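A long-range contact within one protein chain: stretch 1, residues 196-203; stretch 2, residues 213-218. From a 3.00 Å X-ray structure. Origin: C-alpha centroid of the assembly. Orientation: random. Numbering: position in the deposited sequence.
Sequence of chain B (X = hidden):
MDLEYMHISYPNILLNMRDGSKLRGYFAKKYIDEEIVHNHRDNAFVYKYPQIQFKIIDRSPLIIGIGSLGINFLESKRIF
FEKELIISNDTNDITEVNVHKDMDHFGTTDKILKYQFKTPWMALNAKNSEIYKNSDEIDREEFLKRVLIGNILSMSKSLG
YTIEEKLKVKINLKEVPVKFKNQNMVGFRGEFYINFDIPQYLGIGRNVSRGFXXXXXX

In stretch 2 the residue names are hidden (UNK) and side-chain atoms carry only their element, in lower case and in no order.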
# COMPACT_ATOMS: atom_id res chain seq x y z
N PHE B 196 10.16 23.62 -12.64
CA PHE B 196 10.46 22.55 -13.58
C PHE B 196 9.57 22.59 -14.80
O PHE B 196 8.44 23.07 -14.74
CB PHE B 196 10.35 21.20 -12.91
CG PHE B 196 11.05 20.12 -13.66
CD1 PHE B 196 12.42 20.03 -13.62
CD2 PHE B 196 10.34 19.19 -14.39
CE1 PHE B 196 13.08 19.05 -14.30
CE2 PHE B 196 11.00 18.20 -15.06
CZ PHE B 196 12.36 18.13 -15.02
N ASP B 197 10.08 22.06 -15.92
CA ASP B 197 9.33 22.14 -17.17
C ASP B 197 8.78 20.79 -17.61
O ASP B 197 9.53 19.87 -17.86
CB ASP B 197 10.22 22.72 -18.26
CG ASP B 197 9.42 23.32 -19.38
OD1 ASP B 197 8.47 22.67 -19.87
OD2 ASP B 197 9.74 24.46 -19.75
N ILE B 198 7.46 20.71 -17.73
CA ILE B 198 6.80 19.49 -18.15
C ILE B 198 6.05 19.71 -19.47
O ILE B 198 5.22 20.61 -19.56
CB ILE B 198 5.77 18.99 -17.11
CG1 ILE B 198 6.30 19.14 -15.69
CG2 ILE B 198 5.36 17.55 -17.39
CD1 ILE B 198 5.31 18.68 -14.62
N PRO B 199 6.39 18.91 -20.49
CA PRO B 199 5.61 18.85 -21.74
C PRO B 199 4.18 18.34 -21.49
O PRO B 199 3.97 17.52 -20.58
CB PRO B 199 6.40 17.85 -22.59
CG PRO B 199 7.78 17.98 -22.12
CD PRO B 199 7.69 18.23 -20.63
N GLN B 200 3.21 18.81 -22.27
CA GLN B 200 1.80 18.55 -21.98
C GLN B 200 1.35 17.10 -21.94
O GLN B 200 1.83 16.25 -22.68
CB GLN B 200 0.92 19.30 -22.95
CG GLN B 200 0.85 20.78 -22.63
CD GLN B 200 0.12 21.55 -23.69
OE1 GLN B 200 -0.85 21.06 -24.28
NE2 GLN B 200 0.59 22.77 -23.95
N TYR B 201 0.38 16.85 -21.07
CA TYR B 201 -0.32 15.57 -20.94
C TYR B 201 0.53 14.47 -20.37
O TYR B 201 0.08 13.33 -20.27
CB TYR B 201 -0.88 15.14 -22.29
CG TYR B 201 -1.92 16.10 -22.80
CD1 TYR B 201 -3.23 16.01 -22.38
CD2 TYR B 201 -1.58 17.12 -23.67
CE1 TYR B 201 -4.19 16.90 -22.83
CE2 TYR B 201 -2.53 18.02 -24.13
CZ TYR B 201 -3.83 17.90 -23.71
OH TYR B 201 -4.78 18.78 -24.15
N LEU B 202 1.75 14.79 -19.95
CA LEU B 202 2.56 13.83 -19.21
C LEU B 202 1.89 13.56 -17.86
O LEU B 202 1.21 14.43 -17.32
CB LEU B 202 4.00 14.33 -19.02
CG LEU B 202 4.92 14.28 -20.25
CD1 LEU B 202 6.16 15.13 -20.07
CD2 LEU B 202 5.30 12.85 -20.54
N GLY B 203 2.03 12.34 -17.35
CA GLY B 203 1.51 12.03 -16.02
C GLY B 203 2.59 12.09 -14.94
O GLY B 203 3.78 11.96 -15.25
N UNK B 213 -2.93 11.54 -12.84
CA UNK B 213 -1.91 12.57 -12.66
C UNK B 213 -1.51 13.32 -13.92
O UNK B 213 -0.36 13.76 -14.06
N UNK B 214 -2.44 13.49 -14.84
CA UNK B 214 -2.13 14.11 -16.12
C UNK B 214 -1.90 15.62 -15.97
O UNK B 214 -2.71 16.30 -15.33
o UNK B 214 -3.67 12.47 -17.00
c UNK B 214 -2.81 14.14 -18.52
c UNK B 214 -3.26 13.84 -17.11
N UNK B 215 -0.79 16.17 -16.44
CA UNK B 215 -0.59 17.62 -16.27
C UNK B 215 -0.53 18.44 -17.57
O UNK B 215 -0.10 17.95 -18.61
c UNK B 215 0.74 16.96 -14.28
c UNK B 215 0.68 17.91 -15.46
c UNK B 215 1.90 17.74 -16.30
N UNK B 216 -0.99 19.69 -17.52
CA UNK B 216 -0.89 20.61 -18.65
C UNK B 216 -0.52 22.03 -18.17
O UNK B 216 -0.93 22.41 -17.07
c UNK B 216 -3.30 21.22 -18.60
c UNK B 216 -1.98 21.52 -20.68
c UNK B 216 -2.18 20.67 -19.45
N UNK B 217 0.28 22.78 -18.93
CA UNK B 217 0.71 24.14 -18.51
C UNK B 217 -0.43 25.17 -18.64
O UNK B 217 -1.38 24.95 -19.40
n UNK B 217 5.66 26.18 -20.57
c UNK B 217 1.92 24.63 -19.32
c UNK B 217 3.06 23.64 -19.38
c UNK B 217 4.26 24.18 -20.14
c UNK B 217 4.58 25.60 -19.72
N UNK B 218 -0.34 26.27 -17.87
CA UNK B 218 -1.29 27.38 -18.00
C UNK B 218 -0.59 28.74 -17.98
O UNK B 218 -1.21 29.78 -18.21
c UNK B 218 -2.33 27.38 -16.89
c UNK B 218 -3.07 26.05 -16.86
c UNK B 218 -1.67 27.63 -15.58

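Position 213 carries no side-chain atoms beyond CA. Its backbone O sits 3.2 Å from the CA of Gly203 in a CA-H...O contact, so two main chains lie close together here. Its phi of 69° lies in the region that by itself favours glycine, and the residue is Gly213.

Position 214 has three side-chain atoms, a carbon bearing one oxygen and one carbon. The terminal carbon touches the backbone O of Tyr201 and approaches the tyrosine ring obliquely. This beta-branched pattern with a hydroxyl identifies Thr214, and chi1 is -43° (m). Its methyl, CG2 of Thr214, packs 3.5 Å from the backbone O of Tyr201 and 4.3 Å from CD1 of Tyr201. OG1 is hydrogen-bonded elsewhere in the structure. The backbone of Thr214 forms a single bridge with that of Gly203, and its CA lies 3.6 Å from the O of Leu202.

At position 215 the side chain is three carbons, one carrying the other two, with no polar atom. One terminal carbon touches CG2 of Ile198. This is Val215, and the apolar contact, from its CG2 to CG2 of Ile198, measures 3.6 Å. Its main chain also takes part: the N of Val215 donates to the O of Leu202 at 2.8 Å, nearly straight at 165°, while the O of Val215 accepts from the N of Tyr201 at 2.7 Å, with a more bent angle of 140°.

Position 216 shows the same branched trio of carbons, here lying against the aliphatic part of Gln200. It is Val216, with chi1 in p; its CG2 is 3.5 Å from CG of Gln200.

Four carbons in a row ending in nitrogen occupy position 217, passing the backbone O of Ile198, with the end of the chain near Asp197. This is Lys217. Its CG lies 3.7 Å from the O of Ile198, whereas its NZ remains 4.5 Å from OD2 of Asp197, close enough for opposite charges to attract but beyond a salt bridge.

Position 218 again has a carbon carrying two carbons, but none reaches stretch 1. It is Val218, exposed at the end of the chain.

The contact is anchored by the main chain. A type II turn from Pro199 to Leu202 presents the N of Tyr201 and the O of Leu202 to Val215, whose two hydrogen bonds are both made by backbone atoms. Around this clasp, Ile198 packs on Val215 and Gln200 on Val216, while the loose charge pairing of Asp197 with Lys217 supplements the packing. The contact buries 470 Å², both sides summed.

Stretch 2 213-218: GTVVKV
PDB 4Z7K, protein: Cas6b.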